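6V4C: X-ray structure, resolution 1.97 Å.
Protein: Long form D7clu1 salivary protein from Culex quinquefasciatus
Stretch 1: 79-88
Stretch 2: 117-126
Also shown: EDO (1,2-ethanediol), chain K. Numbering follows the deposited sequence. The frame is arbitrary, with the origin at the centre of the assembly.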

# COMPACT_ATOMS: atom_id res chain seq x y z
N ASP A 79 7.52 14.33 -15.08
CA ASP A 79 6.09 14.12 -14.94
C ASP A 79 5.43 14.91 -13.82
O ASP A 79 4.22 15.14 -13.89
CB ASP A 79 5.78 12.63 -14.73
CG ASP A 79 6.04 11.80 -15.98
OD1 ASP A 79 5.53 12.19 -17.05
OD2 ASP A 79 6.75 10.78 -15.88
N ASN A 80 6.18 15.33 -12.79
CA ASN A 80 5.54 15.98 -11.65
C ASN A 80 5.05 17.39 -11.96
O ASN A 80 4.21 17.91 -11.22
CB ASN A 80 6.47 15.97 -10.42
CG ASN A 80 7.83 16.58 -10.70
OD1 ASN A 80 7.97 17.50 -11.51
ND2 ASN A 80 8.85 16.07 -10.02
N GLY A 81 5.53 18.01 -13.04
CA GLY A 81 5.07 19.33 -13.41
C GLY A 81 5.54 20.44 -12.49
O GLY A 81 4.90 21.50 -12.43
N VAL A 82 6.63 20.23 -11.76
CA VAL A 82 7.18 21.20 -10.82
C VAL A 82 8.54 21.65 -11.34
O VAL A 82 9.36 20.82 -11.74
CB VAL A 82 7.30 20.61 -9.41
CG1 VAL A 82 7.87 21.64 -8.44
CG2 VAL A 82 5.95 20.10 -8.92
N ASP A 83 8.77 22.97 -11.33
CA ASP A 83 10.03 23.52 -11.80
C ASP A 83 11.16 23.16 -10.85
O ASP A 83 10.97 23.02 -9.64
CB ASP A 83 9.93 25.03 -11.94
CG ASP A 83 8.78 25.62 -11.16
OD1 ASP A 83 7.62 25.24 -11.42
OD2 ASP A 83 9.03 26.47 -10.27
N GLN A 84 12.37 23.03 -11.42
CA GLN A 84 13.55 22.73 -10.62
C GLN A 84 13.75 23.73 -9.49
O GLN A 84 14.23 23.37 -8.41
CB GLN A 84 14.79 22.68 -11.51
CG GLN A 84 16.07 22.25 -10.80
CD GLN A 84 16.36 20.76 -10.95
OE1 GLN A 84 16.14 20.18 -12.01
NE2 GLN A 84 16.87 20.15 -9.89
N THR A 85 13.36 24.99 -9.71
CA THR A 85 13.45 26.00 -8.66
C THR A 85 12.55 25.64 -7.48
O THR A 85 13.00 25.59 -6.33
CB THR A 85 13.09 27.38 -9.23
OG1 THR A 85 14.10 27.79 -10.16
CG2 THR A 85 12.99 28.41 -8.11
N LYS A 86 11.27 25.39 -7.76
CA LYS A 86 10.34 25.05 -6.69
C LYS A 86 10.67 23.71 -6.05
O LYS A 86 10.46 23.53 -4.84
CB LYS A 86 8.90 25.04 -7.23
CG LYS A 86 7.82 24.91 -6.16
CD LYS A 86 7.27 26.27 -5.75
N GLY A 87 11.21 22.77 -6.83
CA GLY A 87 11.58 21.47 -6.30
C GLY A 87 12.62 21.56 -5.20
O GLY A 87 12.37 21.12 -4.07
N ASP A 88 13.79 22.12 -5.52
CA ASP A 88 14.82 22.31 -4.51
C ASP A 88 14.38 23.27 -3.41
O ASP A 88 14.93 23.22 -2.31
CB ASP A 88 16.11 22.81 -5.16
CG ASP A 88 16.73 21.79 -6.10
OD1 ASP A 88 16.84 20.61 -5.71
OD2 ASP A 88 17.12 22.17 -7.22
N ALA A 117 1.84 27.02 2.13
CA ALA A 117 2.58 28.02 1.37
C ALA A 117 2.88 27.58 -0.05
O ALA A 117 3.25 28.42 -0.88
CB ALA A 117 3.89 28.35 2.09
N ASN A 118 2.73 26.30 -0.36
CA ASN A 118 2.96 25.76 -1.70
C ASN A 118 1.88 24.71 -1.98
O ASN A 118 2.17 23.54 -2.22
CB ASN A 118 4.35 25.15 -1.82
CG ASN A 118 5.44 26.08 -1.32
OD1 ASN A 118 5.73 26.13 -0.12
ND2 ASN A 118 6.07 26.80 -2.23
N LYS A 119 0.62 25.14 -1.95
CA LYS A 119 -0.50 24.21 -2.02
C LYS A 119 -0.46 23.41 -3.32
O LYS A 119 -0.33 23.96 -4.41
CB LYS A 119 -1.81 24.98 -1.91
CG LYS A 119 -2.81 24.36 -0.95
N GLY A 120 -0.56 22.08 -3.18
CA GLY A 120 -0.59 21.19 -4.32
C GLY A 120 0.76 20.72 -4.82
O GLY A 120 0.81 19.77 -5.61
N VAL A 121 1.86 21.34 -4.38
CA VAL A 121 3.17 20.97 -4.91
C VAL A 121 3.64 19.65 -4.33
O VAL A 121 4.25 18.83 -5.03
CB VAL A 121 4.19 22.11 -4.70
CG1 VAL A 121 5.51 21.76 -5.37
CG2 VAL A 121 3.64 23.42 -5.23
N LEU A 122 3.38 19.41 -3.04
CA LEU A 122 3.79 18.15 -2.42
C LEU A 122 3.03 16.97 -3.00
O LEU A 122 3.60 15.90 -3.21
CB LEU A 122 3.62 18.22 -0.90
CG LEU A 122 4.65 19.06 -0.15
CD1 LEU A 122 4.37 19.06 1.34
CD2 LEU A 122 6.05 18.55 -0.44
N GLU A 123 1.73 17.15 -3.26
CA GLU A 123 0.95 16.10 -3.91
C GLU A 123 1.53 15.76 -5.28
O GLU A 123 1.48 14.60 -5.70
CB GLU A 123 -0.51 16.52 -4.01
CG GLU A 123 -1.31 16.33 -2.74
CD GLU A 123 -2.50 17.26 -2.65
OE1 GLU A 123 -2.28 18.49 -2.52
OE2 GLU A 123 -3.64 16.78 -2.72
N LYS A 124 2.07 16.75 -5.98
CA LYS A 124 2.65 16.50 -7.29
C LYS A 124 3.98 15.78 -7.18
O LYS A 124 4.24 14.82 -7.91
CB LYS A 124 2.79 17.80 -8.07
CG LYS A 124 1.47 18.43 -8.49
CD LYS A 124 1.69 19.71 -9.26
CE LYS A 124 0.37 20.30 -9.74
NZ LYS A 124 0.58 21.51 -10.57
N ILE A 125 4.85 16.22 -6.27
CA ILE A 125 6.16 15.60 -6.12
C ILE A 125 6.03 14.15 -5.66
O ILE A 125 6.77 13.28 -6.11
CB ILE A 125 7.06 16.44 -5.19
CG1 ILE A 125 7.44 17.75 -5.88
CG2 ILE A 125 8.30 15.66 -4.79
CD1 ILE A 125 8.43 18.59 -5.10
N TYR A 126 5.07 13.88 -4.78
CA TYR A 126 4.85 12.53 -4.27
C TYR A 126 3.77 11.78 -5.05
O TYR A 126 3.21 10.81 -4.54
CB TYR A 126 4.59 12.55 -2.77
CG TYR A 126 5.86 12.81 -2.00
CD1 TYR A 126 6.36 14.10 -1.86
CD2 TYR A 126 6.59 11.77 -1.44
CE1 TYR A 126 7.53 14.34 -1.17
CE2 TYR A 126 7.77 12.00 -0.75
CZ TYR A 126 8.23 13.29 -0.61
OH TYR A 126 9.40 13.53 0.07
C1 EDO K . 1.14 18.18 -13.61
O1 EDO K . -0.25 18.15 -13.51
C2 EDO K . 1.31 17.63 -14.92
O2 EDO K . 2.52 17.34 -15.34
O HOH W 1 8.75 13.73 -8.00

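The two stretches meet through apolar side chains, with a water placed between them. No direct hydrogen bond links them among the atoms modelled, though K86 is incomplete. The contact buries 341 Å², both sides summed.

V82 is at its centre. Its chi1 is t, and its CA-to-CB bond points toward stretch 2. Both V82 methyls, CG1 and CG2, lie 3.9 Å from V121 CG1. V82 CG2 also lies 4.1 Å from I125 CG1 and 4.0 Å from K124 CB. V121 is also t and also points toward its partner. V121 CG1 reaches K86 CG as well, at 4.0 Å. Branched valines fill this space without polar groups to satisfy.

I125 points sideways at CA-to-CB. With chi1 m and chi2 t, its extended end comes nearer, and I125 CD1 lies 4.4 Å from G87 CA. G87 has no side chain, so the helix backbone itself meets the isoleucine.

K86 contributes its aliphatic part. Chi1 is t, chi2 is 95°, between wells, and CE and NZ are not modelled.

N80 is buried, with chi1 p. This rotamer lets N80 OD1 accept a hydrogen bond from V82 N at 3.1 Å, which ties the side chain across the turn at G81. The amide's other end, N80 ND2, donates to water 1 at 3.1 Å. Water 1 also lies 2.8 Å from I125 O, placed to bridge the stretches. An asparagine thus meets polar needs in a buried place.

N80 O also packs against K124 CB at 3.5 Å. The K124 chain is m at chi1 and then t throughout, so its methylenes run out extended to the amine.

G81 has positive phi, which favours glycine. An ideal CB there would lie 2.7 Å from C1 of the bound ethanediol, probably a crystallisation additive.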